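O-methyltransferase, SAM-dependent (Legionella pneumophila subsp. pneumophila, PDB 3R3H) probably transfers methyl groups from S-adenosylmethionine to hydroxyl groups of its substrates. Local coordinates at residues A167-F172 with A209-M214; V203-L208 with F215-I220; G175-P180 with E189-N194; L65-F70 with I142-T147. All coordinates share one frame; numbering follows the deposited sequence.

Contact 1: residues A167-F172 with A209-M214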
loop_
_atom_site.group_PDB
_atom_site.type_symbol
_atom_site.label_atom_id
_atom_site.label_comp_id
_atom_site.label_asym_id
_atom_site.label_seq_id
_atom_site.Cartn_x
_atom_site.Cartn_y
_atom_site.Cartn_z
ATOM N N ALA A 167 8.859 6.049 1.870
ATOM C CA ALA A 167 7.925 6.245 0.766
ATOM C C ALA A 167 8.448 7.424 -0.035
ATOM O O ALA A 167 8.867 8.432 0.549
ATOM C CB ALA A 167 6.529 6.545 1.299
ATOM N N ILE A 168 8.450 7.288 -1.360
ATOM C CA ILE A 168 8.928 8.348 -2.236
ATOM C C ILE A 168 7.849 8.627 -3.273
ATOM O O ILE A 168 7.378 7.709 -3.946
ATOM C CB ILE A 168 10.242 7.957 -2.946
ATOM C CG1 ILE A 168 11.345 7.651 -1.933
ATOM C CG2 ILE A 168 10.725 9.108 -3.780
ATOM C CD1 ILE A 168 11.407 6.211 -1.478
ATOM N N ASP A 169 7.457 9.891 -3.400
ATOM C CA ASP A 169 6.393 10.261 -4.329
ATOM C C ASP A 169 6.875 10.677 -5.722
ATOM O O ASP A 169 8.064 10.948 -5.928
ATOM C CB ASP A 169 5.557 11.390 -3.720
ATOM C CG ASP A 169 4.144 11.450 -4.285
ATOM O OD1 ASP A 169 3.507 12.522 -4.154
ATOM O OD2 ASP A 169 3.661 10.426 -4.848
ATOM N N ASN A 170 5.926 10.732 -6.660
ATOM C CA ASN A 170 6.159 11.112 -8.058
ATOM C C ASN A 170 7.188 10.230 -8.773
ATOM O O ASN A 170 8.105 10.742 -9.424
ATOM C CB ASN A 170 6.619 12.573 -8.160
ATOM C CG ASN A 170 5.753 13.518 -7.367
ATOM O OD1 ASN A 170 6.128 13.933 -6.277
ATOM N ND2 ASN A 170 4.586 13.864 -7.906
ATOM N N ILE A 171 7.040 8.913 -8.658
ATOM C CA ILE A 171 7.967 7.990 -9.306
ATOM C C ILE A 171 7.807 8.116 -10.832
ATOM O O ILE A 171 8.783 8.081 -11.595
ATOM C CB ILE A 171 7.731 6.547 -8.807
ATOM C CG1 ILE A 171 8.004 6.487 -7.299
ATOM C CG2 ILE A 171 8.654 5.589 -9.512
ATOM C CD1 ILE A 171 9.324 7.089 -6.891
ATOM N N PHE A 172 6.568 8.268 -11.270
ATOM C CA PHE A 172 6.292 8.478 -12.681
ATOM C C PHE A 172 6.020 9.983 -12.655
ATOM O O PHE A 172 4.961 10.411 -12.206
ATOM C CB PHE A 172 5.022 7.740 -13.108
ATOM C CG PHE A 172 4.862 6.364 -12.494
ATOM C CD1 PHE A 172 5.925 5.453 -12.468
ATOM C CD2 PHE A 172 3.631 5.971 -11.975
ATOM C CE1 PHE A 172 5.756 4.177 -11.933
ATOM C CE2 PHE A 172 3.456 4.702 -11.443
ATOM C CZ PHE A 172 4.515 3.802 -11.420
ATOM N N ALA A 209 0.962 2.084 -8.160
ATOM C CA ALA A 209 0.508 3.001 -9.190
ATOM C C ALA A 209 -0.745 3.699 -8.652
ATOM O O ALA A 209 -1.838 3.600 -9.230
ATOM C CB ALA A 209 0.189 2.229 -10.479
ATOM N N ILE A 210 -0.576 4.417 -7.544
ATOM C CA ILE A 210 -1.695 5.104 -6.911
ATOM C C ILE A 210 -1.645 6.623 -7.022
ATOM O O ILE A 210 -2.653 7.272 -7.345
ATOM C CB ILE A 210 -1.797 4.735 -5.412
ATOM C CG1 ILE A 210 -0.406 4.738 -4.790
ATOM C CG2 ILE A 210 -2.497 3.407 -5.246
ATOM C CD1 ILE A 210 -0.412 4.483 -3.299
ATOM N N ALA A 211 -0.485 7.194 -6.730
ATOM C CA ALA A 211 -0.353 8.644 -6.784
ATOM C C ALA A 211 0.231 9.009 -8.144
ATOM O O ALA A 211 -0.406 8.824 -9.182
ATOM C CB ALA A 211 0.571 9.115 -5.651
ATOM N N ASP A 212 1.442 9.551 -8.118
ATOM C CA ASP A 212 2.166 9.871 -9.332
ATOM C C ASP A 212 3.172 8.737 -9.278
ATOM O O ASP A 212 4.287 8.845 -9.784
ATOM C CB ASP A 212 2.907 11.202 -9.212
ATOM C CG ASP A 212 3.177 11.833 -10.560
ATOM O OD1 ASP A 212 4.061 12.726 -10.649
ATOM O OD2 ASP A 212 2.486 11.441 -11.529
ATOM N N GLY A 213 2.749 7.652 -8.634
ATOM C CA GLY A 213 3.603 6.504 -8.448
ATOM C C GLY A 213 4.240 6.669 -7.083
ATOM O O GLY A 213 4.807 7.721 -6.788
ATOM N N MET A 214 4.121 5.652 -6.234
ATOM C CA MET A 214 4.703 5.708 -4.895
ATOM C C MET A 214 5.559 4.468 -4.639
ATOM O O MET A 214 5.099 3.326 -4.749
ATOM C CB MET A 214 3.599 5.832 -3.832
ATOM C CG MET A 214 4.121 6.066 -2.409
ATOM S SD MET A 214 2.842 6.457 -1.189
ATOM C CE MET A 214 2.752 8.289 -1.372
#
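Asn-170 and Asp-212 meet through a side-chain hydrogen bond: ND2 of Asn-170 gives its N-H to OD1 of Asp-212 over 3.0 Å. The donor reaches OD1 from the anti side, and the amide stands 81° from the carboxylate plane. With chi1 at -49°, the CG of Asn-170 sits beside its own backbone N, which brings ND2 up to the Asp-212 carboxylate. Two backbone bonds run alongside: Ile-171 N to Gly-213 O at 3.1 Å and Phe-172 N to Asp-212 O at 2.8 Å. Gly-213 presents bare backbone to the Phe-172 ring, whose CE2 lies 3.5 Å from Gly-213 CA, while Ala-209 CA borders the ring edge. Further back, Asp-169 OD2 touches Ala-211 CB at 3.5 Å.

Outside the segments, Lys-146 holds OD1 of Asn-170, and Tyr-149 bonds to the carbonyl of Asp-169. Leu-6 of the second subunit packs on Phe-172. Asp-143, Asp-169 and Asn-170 match the Asp-Asp-Asn metal site of cation-dependent relatives and would probably bind a metal there. The Asn-170 amide is thus held at both ends, its N-H by an aspartate and its oxygen by a lysine, which should fix its flip.

Contact 2: residues V203-L208 with F215-I220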
loop_
_atom_site.group_PDB
_atom_site.type_symbol
_atom_site.label_atom_id
_atom_site.label_comp_id
_atom_site.label_asym_id
_atom_site.label_seq_id
_atom_site.Cartn_x
_atom_site.Cartn_y
_atom_site.Cartn_z
ATOM N N VAL A 203 17.646 -3.128 -0.229
ATOM C CA VAL A 203 16.305 -3.007 0.312
ATOM C C VAL A 203 15.211 -3.814 -0.370
ATOM O O VAL A 203 15.371 -4.247 -1.503
ATOM C CB VAL A 203 15.882 -1.512 0.264
ATOM C CG1 VAL A 203 16.790 -0.673 1.164
ATOM C CG2 VAL A 203 15.967 -0.998 -1.179
ATOM N N PHE A 204 14.098 -4.012 0.343
ATOM C CA PHE A 204 12.929 -4.691 -0.207
ATOM C C PHE A 204 12.242 -3.538 -0.931
ATOM O O PHE A 204 12.414 -2.381 -0.562
ATOM C CB PHE A 204 12.019 -5.230 0.891
ATOM C CG PHE A 204 12.665 -6.279 1.764
ATOM C CD1 PHE A 204 13.143 -7.473 1.219
ATOM C CD2 PHE A 204 12.775 -6.083 3.140
ATOM C CE1 PHE A 204 13.717 -8.452 2.038
ATOM C CE2 PHE A 204 13.350 -7.058 3.964
ATOM C CZ PHE A 204 13.819 -8.241 3.414
ATOM N N VAL A 205 11.449 -3.835 -1.943
ATOM C CA VAL A 205 10.839 -2.774 -2.725
ATOM C C VAL A 205 9.485 -3.131 -3.346
ATOM O O VAL A 205 9.234 -4.282 -3.685
ATOM C CB VAL A 205 11.837 -2.369 -3.848
ATOM C CG1 VAL A 205 11.110 -1.770 -5.037
ATOM C CG2 VAL A 205 12.869 -1.404 -3.298
ATOM N N SER A 206 8.606 -2.140 -3.470
ATOM C CA SER A 206 7.305 -2.321 -4.112
ATOM C C SER A 206 6.828 -0.949 -4.536
ATOM O O SER A 206 6.890 -0.002 -3.759
ATOM C CB SER A 206 6.273 -3.006 -3.191
ATOM O OG SER A 206 6.313 -2.525 -1.859
ATOM N N LEU A 207 6.385 -0.840 -5.783
ATOM C CA LEU A 207 5.917 0.423 -6.326
ATOM C C LEU A 207 4.415 0.376 -6.592
ATOM O O LEU A 207 3.934 -0.513 -7.291
ATOM C CB LEU A 207 6.688 0.727 -7.615
ATOM C CG LEU A 207 6.297 1.856 -8.578
ATOM C CD1 LEU A 207 6.385 3.231 -7.935
ATOM C CD2 LEU A 207 7.250 1.766 -9.766
ATOM N N LEU A 208 3.681 1.334 -6.025
ATOM C CA LEU A 208 2.232 1.415 -6.210
ATOM C C LEU A 208 1.856 2.458 -7.256
ATOM O O LEU A 208 2.360 3.580 -7.236
ATOM C CB LEU A 208 1.526 1.777 -4.895
ATOM C CG LEU A 208 1.509 0.860 -3.670
ATOM C CD1 LEU A 208 0.879 -0.470 -4.046
ATOM C CD2 LEU A 208 2.919 0.683 -3.133
ATOM N N PHE A 215 6.819 4.709 -4.314
ATOM C CA PHE A 215 7.770 3.638 -4.066
ATOM C C PHE A 215 7.870 3.360 -2.576
ATOM O O PHE A 215 8.022 4.284 -1.779
ATOM C CB PHE A 215 9.154 4.057 -4.568
ATOM C CG PHE A 215 9.709 3.205 -5.690
ATOM C CD1 PHE A 215 9.606 1.812 -5.664
ATOM C CD2 PHE A 215 10.414 3.798 -6.737
ATOM C CE1 PHE A 215 10.201 1.024 -6.658
ATOM C CE2 PHE A 215 11.012 3.025 -7.734
ATOM C CZ PHE A 215 10.907 1.633 -7.695
ATOM N N LEU A 216 7.777 2.093 -2.196
ATOM C CA LEU A 216 7.916 1.717 -0.791
ATOM C C LEU A 216 9.181 0.873 -0.674
ATOM O O LEU A 216 9.250 -0.230 -1.228
ATOM C CB LEU A 216 6.716 0.895 -0.320
ATOM C CG LEU A 216 5.369 1.608 -0.289
ATOM C CD1 LEU A 216 4.311 0.655 0.223
ATOM C CD2 LEU A 216 5.457 2.832 0.606
ATOM N N VAL A 217 10.192 1.381 0.019
ATOM C CA VAL A 217 11.423 0.622 0.160
ATOM C C VAL A 217 11.706 0.365 1.626
ATOM O O VAL A 217 11.433 1.208 2.474
ATOM C CB VAL A 217 12.634 1.363 -0.462
ATOM C CG1 VAL A 217 12.241 2.025 -1.784
ATOM C CG2 VAL A 217 13.186 2.374 0.515
ATOM N N GLN A 218 12.250 -0.808 1.922
ATOM C CA GLN A 218 12.567 -1.164 3.296
ATOM C C GLN A 218 13.921 -1.860 3.366
ATOM O O GLN A 218 14.186 -2.800 2.618
ATOM C CB GLN A 218 11.491 -2.087 3.848
ATOM C CG GLN A 218 11.727 -2.523 5.270
ATOM C CD GLN A 218 10.704 -3.530 5.725
ATOM O OE1 GLN A 218 10.658 -4.662 5.222
ATOM N NE2 GLN A 218 9.866 -3.132 6.679
ATOM N N PRO A 219 14.809 -1.402 4.259
ATOM C CA PRO A 219 16.108 -2.068 4.335
ATOM C C PRO A 219 15.993 -3.564 4.686
ATOM O O PRO A 219 15.082 -3.979 5.407
ATOM C CB PRO A 219 16.847 -1.249 5.399
ATOM C CG PRO A 219 15.748 -0.741 6.276
ATOM C CD PRO A 219 14.706 -0.330 5.266
ATOM N N ILE A 220 16.925 -4.359 4.159
ATOM C CA ILE A 220 16.970 -5.804 4.387
ATOM C C ILE A 220 17.914 -6.122 5.541
ATOM O O ILE A 220 17.637 -7.087 6.284
ATOM C CB ILE A 220 17.459 -6.546 3.127
ATOM C CG1 ILE A 220 18.848 -6.042 2.749
ATOM C CG2 ILE A 220 16.519 -6.286 1.966
ATOM C CD1 ILE A 220 19.472 -6.776 1.595
#
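The C-terminal beta hairpin, strands 203-208 and 214-219, forms this contact, with strand 203-208 outermost in the sheet of this chain. The two run antiparallel, and the axes of their short segments approach to 4.2 Å. Phe-204 and Gln-218 are a hydrogen-bonded pair, exchanging bonds in both directions (Phe-204 N to Gln-218 O, 2.6 Å), and so are Ser-206 and Leu-216 (Leu-216 N to Ser-206 O, 2.8 Å).

One face carries Val-205, Leu-207, Phe-215 and Val-217. Val-205 and Val-217 project together from the sheet, with CG2 of the first 3.8 Å from CG1 of the second. The other valine branch, CG1 of Val-205, is anti to the backbone N (chi1 154°) and meets Phe-215 CE1 obliquely at 3.4 Å. Leu-207 CD1 covers a face of the same ring, towards its rim.

The other face carries Phe-204, Ser-206, Leu-216 and Gln-218. Just past the strand, Ile-220 CG2 stands over the centre of the Phe-204 ring in a CH-pi contact, 3.5 Å from the centroid. The Val-205 and Phe-215 face therefore packs mainly on helix 185-198, through Ile-197, with Leu-207 also reaching Ser-20 of the second subunit; the more mixed face meets that subunit through a cation-pi contact of its Arg-57 with Phe-204 and through its Met-54, which packs on Ser-206 and Gln-218.

Contact 3: residues G175-P180 with E189-N194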
loop_
_atom_site.group_PDB
_atom_site.type_symbol
_atom_site.label_atom_id
_atom_site.label_comp_id
_atom_site.label_asym_id
_atom_site.label_seq_id
_atom_site.Cartn_x
_atom_site.Cartn_y
_atom_site.Cartn_z
ATOM N N GLY A 175 4.404 10.784 -16.139
ATOM C CA GLY A 175 4.604 10.030 -17.362
ATOM C C GLY A 175 5.732 10.621 -18.188
ATOM O O GLY A 175 5.877 10.319 -19.371
ATOM N N LYS A 176 6.527 11.474 -17.554
ATOM C CA LYS A 176 7.650 12.114 -18.213
ATOM C C LYS A 176 8.929 11.298 -17.994
ATOM O O LYS A 176 10.004 11.697 -18.447
ATOM C CB LYS A 176 7.837 13.531 -17.672
ATOM C CG LYS A 176 6.573 14.345 -17.631
ATOM C CD LYS A 176 6.568 15.444 -18.665
ATOM C CE LYS A 176 6.038 14.959 -20.007
ATOM N NZ LYS A 176 5.835 16.099 -20.964
ATOM N N VAL A 177 8.813 10.175 -17.282
ATOM C CA VAL A 177 9.953 9.282 -17.033
ATOM C C VAL A 177 9.985 8.255 -18.172
ATOM O O VAL A 177 10.926 7.457 -18.311
ATOM C CB VAL A 177 9.820 8.510 -15.688
ATOM C CG1 VAL A 177 10.257 9.391 -14.527
ATOM C CG2 VAL A 177 8.386 8.036 -15.495
ATOM N N ILE A 178 8.932 8.302 -18.984
ATOM C CA ILE A 178 8.765 7.412 -20.117
ATOM C C ILE A 178 8.729 8.257 -21.404
ATOM O O ILE A 178 8.511 7.744 -22.502
ATOM C CB ILE A 178 7.464 6.549 -19.914
ATOM C CG1 ILE A 178 7.766 5.105 -20.270
ATOM C CG2 ILE A 178 6.280 7.093 -20.707
ATOM C CD1 ILE A 178 8.912 4.530 -19.467
ATOM N N ASP A 179 8.966 9.562 -21.247
ATOM C CA ASP A 179 8.996 10.518 -22.361
ATOM C C ASP A 179 10.449 10.982 -22.634
ATOM O O ASP A 179 11.035 11.729 -21.841
ATOM C CB ASP A 179 8.100 11.714 -22.034
ATOM C CG ASP A 179 8.020 12.700 -23.173
ATOM O OD1 ASP A 179 7.970 12.259 -24.339
ATOM O OD2 ASP A 179 8.008 13.918 -22.905
ATOM N N PRO A 180 11.037 10.546 -23.773
ATOM C CA PRO A 180 12.407 10.870 -24.191
ATOM C C PRO A 180 12.679 12.324 -24.577
ATOM O O PRO A 180 13.825 12.768 -24.540
ATOM C CB PRO A 180 12.649 9.936 -25.384
ATOM C CG PRO A 180 11.531 8.938 -25.335
ATOM C CD PRO A 180 10.378 9.725 -24.805
ATOM N N GLU A 189 16.250 13.471 -12.890
ATOM C CA GLU A 189 16.620 12.949 -11.575
ATOM C C GLU A 189 15.723 11.808 -11.140
ATOM O O GLU A 189 16.164 10.862 -10.487
ATOM C CB GLU A 189 16.534 14.051 -10.542
ATOM C CG GLU A 189 17.818 14.792 -10.368
ATOM C CD GLU A 189 18.884 13.931 -9.718
ATOM O OE1 GLU A 189 19.977 13.785 -10.330
ATOM O OE2 GLU A 189 18.626 13.407 -8.604
ATOM N N ILE A 190 14.449 11.903 -11.488
ATOM C CA ILE A 190 13.521 10.844 -11.132
ATOM C C ILE A 190 14.012 9.588 -11.856
ATOM O O ILE A 190 14.269 8.568 -11.218
ATOM C CB ILE A 190 12.059 11.165 -11.592
ATOM C CG1 ILE A 190 11.612 12.558 -11.087
ATOM C CG2 ILE A 190 11.119 10.048 -11.132
ATOM C CD1 ILE A 190 11.561 12.728 -9.599
ATOM N N LYS A 191 14.158 9.683 -13.183
ATOM C CA LYS A 191 14.613 8.567 -14.014
ATOM C C LYS A 191 15.902 7.971 -13.476
ATOM O O LYS A 191 16.088 6.754 -13.505
ATOM C CB LYS A 191 14.821 9.030 -15.459
ATOM C CG LYS A 191 13.542 9.380 -16.187
ATOM C CD LYS A 191 13.809 9.998 -17.551
ATOM C CE LYS A 191 14.456 9.006 -18.514
ATOM N NZ LYS A 191 14.667 9.578 -19.881
ATOM N N LYS A 192 16.788 8.830 -12.982
ATOM C CA LYS A 192 18.053 8.369 -12.429
ATOM C C LYS A 192 17.816 7.584 -11.151
ATOM O O LYS A 192 18.393 6.517 -10.971
ATOM C CB LYS A 192 18.995 9.539 -12.112
ATOM C CG LYS A 192 19.696 10.164 -13.299
ATOM C CD LYS A 192 20.797 11.134 -12.844
ATOM C CE LYS A 192 21.462 11.865 -14.027
ATOM N NZ LYS A 192 22.430 12.928 -13.616
ATOM N N LEU A 193 16.975 8.118 -10.261
ATOM C CA LEU A 193 16.684 7.462 -8.985
ATOM C C LEU A 193 15.978 6.125 -9.157
ATOM O O LEU A 193 16.248 5.176 -8.409
ATOM C CB LEU A 193 15.823 8.354 -8.089
ATOM C CG LEU A 193 15.488 7.652 -6.757
ATOM C CD1 LEU A 193 16.700 7.670 -5.823
ATOM C CD2 LEU A 193 14.307 8.326 -6.104
ATOM N N ASN A 194 15.062 6.063 -10.123
ATOM C CA ASN A 194 14.335 4.833 -10.401
ATOM C C ASN A 194 15.308 3.729 -10.817
ATOM O O ASN A 194 15.071 2.549 -10.551
ATOM C CB ASN A 194 13.292 5.070 -11.492
ATOM C CG ASN A 194 12.109 5.868 -10.986
ATOM O OD1 ASN A 194 11.995 6.124 -9.784
ATOM N ND2 ASN A 194 11.218 6.258 -11.891
#
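Val-177 and Lys-191 run antiparallel past one another, so the valine lies along the aliphatic part of the lysine. Their meeting packs the loop 175-180, which follows strand 164-169, against helix 185-198, the next element of the chain. The branch that does the work is CG1 of Val-177, set anti to its carbonyl carbon, which comes to 3.7 Å from Lys-191 CG. The lysine runs extended to CD, 3.9 Å from Val-177 O, and the bend at chi3 (66°) keeps CE beside the same oxygen. Ile-190, one residue earlier on the helix, takes the same methyl at a slant: its CG2 is 3.6 Å from Val-177 CG1, while the CD1 end of the isoleucine leads away. Asn-194, one turn further along, adds a looser touch, ND2 to Val-177 CG1 at 4.2 Å.

The loop is tied to the helix start by Lys-176 O, which is hydrogen-bonded to Thr-187 OG1. Tyr-15 of the second subunit packs on Val-177, and ND2 of Asn-194 bridges the hydroxyl of that tyrosine and the carbonyl of Ile-171. Between the two segments the join is van der Waals packing, one valine methyl lodged among carbons of the helix and held by dispersion.

Contact 4: residues L65-F70 with I142-T147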
loop_
_atom_site.group_PDB
_atom_site.type_symbol
_atom_site.label_atom_id
_atom_site.label_comp_id
_atom_site.label_asym_id
_atom_site.label_seq_id
_atom_site.Cartn_x
_atom_site.Cartn_y
_atom_site.Cartn_z
ATOM N N LEU A 65 9.294 11.234 9.653
ATOM C CA LEU A 65 9.933 12.359 8.983
ATOM C C LEU A 65 9.356 12.522 7.583
ATOM O O LEU A 65 9.088 11.531 6.899
ATOM C CB LEU A 65 11.442 12.118 8.875
ATOM C CG LEU A 65 12.231 13.191 8.126
ATOM C CD1 LEU A 65 12.446 14.350 9.069
ATOM C CD2 LEU A 65 13.569 12.654 7.642
ATOM N N GLU A 66 9.135 13.763 7.166
ATOM C CA GLU A 66 8.640 14.024 5.822
ATOM C C GLU A 66 9.337 15.261 5.279
ATOM O O GLU A 66 9.846 16.077 6.048
ATOM C CB GLU A 66 7.121 14.195 5.798
ATOM C CG GLU A 66 6.570 15.188 6.768
ATOM C CD GLU A 66 5.240 15.775 6.289
ATOM O OE1 GLU A 66 4.470 15.034 5.626
ATOM O OE2 GLU A 66 4.963 16.965 6.580
ATOM N N LEU A 67 9.399 15.370 3.953
ATOM C CA LEU A 67 10.059 16.497 3.285
ATOM C C LEU A 67 9.194 16.923 2.121
ATOM O O LEU A 67 8.524 16.083 1.504
ATOM C CB LEU A 67 11.405 16.100 2.693
ATOM C CG LEU A 67 12.424 15.175 3.351
ATOM C CD1 LEU A 67 11.873 13.767 3.560
ATOM C CD2 LEU A 67 13.621 15.115 2.411
ATOM N N GLY A 68 9.218 18.210 1.795
ATOM C CA GLY A 68 8.400 18.660 0.686
ATOM C C GLY A 68 7.972 20.096 0.822
ATOM O O GLY A 68 8.487 20.839 1.656
ATOM N N THR A 69 7.048 20.496 -0.038
ATOM C CA THR A 69 6.513 21.849 -0.015
ATOM C C THR A 69 5.077 21.576 0.455
ATOM O O THR A 69 4.202 21.134 -0.318
ATOM C CB THR A 69 6.557 22.508 -1.414
ATOM O OG1 THR A 69 5.610 21.873 -2.282
ATOM C CG2 THR A 69 7.947 22.365 -2.017
ATOM N N PHE A 70 4.865 21.838 1.746
ATOM C CA PHE A 70 3.605 21.553 2.415
ATOM C C PHE A 70 2.658 22.657 2.840
ATOM O O PHE A 70 3.033 23.828 3.004
ATOM C CB PHE A 70 3.895 20.740 3.665
ATOM C CG PHE A 70 4.730 19.523 3.428
ATOM C CD1 PHE A 70 4.289 18.515 2.569
ATOM C CD2 PHE A 70 5.918 19.339 4.134
ATOM C CE1 PHE A 70 5.008 17.337 2.427
ATOM C CE2 PHE A 70 6.656 18.161 4.006
ATOM C CZ PHE A 70 6.197 17.155 3.151
ATOM N N ILE A 142 9.111 11.108 1.291
ATOM C CA ILE A 142 9.856 12.075 0.475
ATOM C C ILE A 142 9.064 12.683 -0.683
ATOM O O ILE A 142 8.620 11.973 -1.590
ATOM C CB ILE A 142 11.139 11.433 -0.084
ATOM C CG1 ILE A 142 11.918 10.771 1.063
ATOM C CG2 ILE A 142 11.978 12.483 -0.774
ATOM C CD1 ILE A 142 13.125 9.959 0.628
ATOM N N ASP A 143 8.885 14.002 -0.640
ATOM C CA ASP A 143 8.148 14.715 -1.678
ATOM C C ASP A 143 8.797 16.091 -1.871
ATOM O O ASP A 143 8.124 17.061 -2.255
ATOM C CB ASP A 143 6.676 14.867 -1.265
ATOM C CG ASP A 143 5.777 15.294 -2.420
ATOM O OD1 ASP A 143 6.327 15.574 -3.512
ATOM O OD2 ASP A 143 4.529 15.360 -2.237
ATOM N N ALA A 144 10.108 16.161 -1.612
ATOM C CA ALA A 144 10.863 17.407 -1.737
ATOM C C ALA A 144 11.270 17.660 -3.183
ATOM O O ALA A 144 10.797 16.972 -4.089
ATOM C CB ALA A 144 12.087 17.360 -0.852
ATOM N N ASP A 145 12.142 18.642 -3.405
ATOM C CA ASP A 145 12.580 18.962 -4.765
ATOM C C ASP A 145 13.270 17.776 -5.439
ATOM O O ASP A 145 14.232 17.190 -4.908
ATOM C CB ASP A 145 13.487 20.196 -4.775
ATOM C CG ASP A 145 14.669 20.066 -3.842
ATOM O OD1 ASP A 145 15.733 20.626 -4.186
ATOM O OD2 ASP A 145 14.539 19.431 -2.768
ATOM N N LYS A 146 12.750 17.442 -6.619
ATOM C CA LYS A 146 13.194 16.304 -7.424
ATOM C C LYS A 146 14.675 16.213 -7.778
ATOM O O LYS A 146 15.208 15.107 -7.908
ATOM C CB LYS A 146 12.368 16.241 -8.710
ATOM C CG LYS A 146 10.878 16.555 -8.512
ATOM C CD LYS A 146 10.247 15.687 -7.429
ATOM C CE LYS A 146 8.984 16.333 -6.883
ATOM N NZ LYS A 146 8.437 15.617 -5.696
ATOM N N THR A 147 15.339 17.355 -7.922
ATOM C CA THR A 147 16.747 17.352 -8.290
ATOM C C THR A 147 17.718 17.021 -7.170
ATOM O O THR A 147 18.917 17.253 -7.305
ATOM C CB THR A 147 17.165 18.689 -8.905
ATOM O OG1 THR A 147 16.975 19.737 -7.942
ATOM C CG2 THR A 147 16.335 18.974 -10.153
#
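Leu-67 and Ile-142 sit on adjacent parallel strands at the centre of the Rossmann-like sheet of class I methyltransferases, near the carboxyl ends where the cofactor site of this family lies. Leu-67 has the most surface buried here. Its side chain and that of Ile-142 project together from the sheet. Chi1 of -40° places the leucine's CG beside the backbone N, and CD1 comes alongside Ile-142 CG1 at 3.9 Å. Lower on the same side chain, CB meets Ala-144 CB at 3.8 Å. Helix 121-132, through Ala-121 and Leu-125, and helix 149-159, through Tyr-152, close over the leucine, while Tyr-149 touches Ile-142.

Asp-143 engages the partner strand chiefly by backbone. Its N donates to Leu-67 O over 3.0 Å, bent at 135° and arriving above the carbonyl plane rather than on a lone pair. Just past it the CA traces of the two segments come closest, with Gly-68 CA 3.7 Å from Ala-144 CA. Glu-66, Leu-67 and Gly-68 belong to a sequence that resembles motif I, the glycine-bearing loop that binds S-adenosylmethionine in relatives; Glu-66 itself is bonded to Ser-74 and Thr-90, and the N-H of Phe-70 to Asp-92.

The carboxylate of Asp-143 is set anti to the backbone N, its OD2 facing Asp-169. Lys-146, whose NZ also bonds Asn-170 OD1 and Tyr-149 OH, forms a salt bridge to it, NZ to OD1 at 3.0 Å, and the same NZ donates to Ala-144 O at 3.2 Å.

How the contacts relate
Contact 4 lies deepest, its centre about 7 Å from that of the chain, and contact 3 farthest out, its centre about 19 Å away. Contacts 1, 2 and 4 all reach one sheet: strand 164-169 runs between strand 137-143 of contact 4 and strand 214-219, which contacts 1 and 2 share. The chemistry shifts with place. Within contact 4 itself one backbone bond crosses, beside aliphatic packing; the hairpin has regular antiparallel bonding; the loops of contact 1 add a side-chain amide-carboxylate bond; the helix-to-loop join of contact 3 is apolar. Ile-171 of contact 1 touches both Phe-215 and Asn-194. The second subunit touches contacts 1, 2 and 3 but not contact 4.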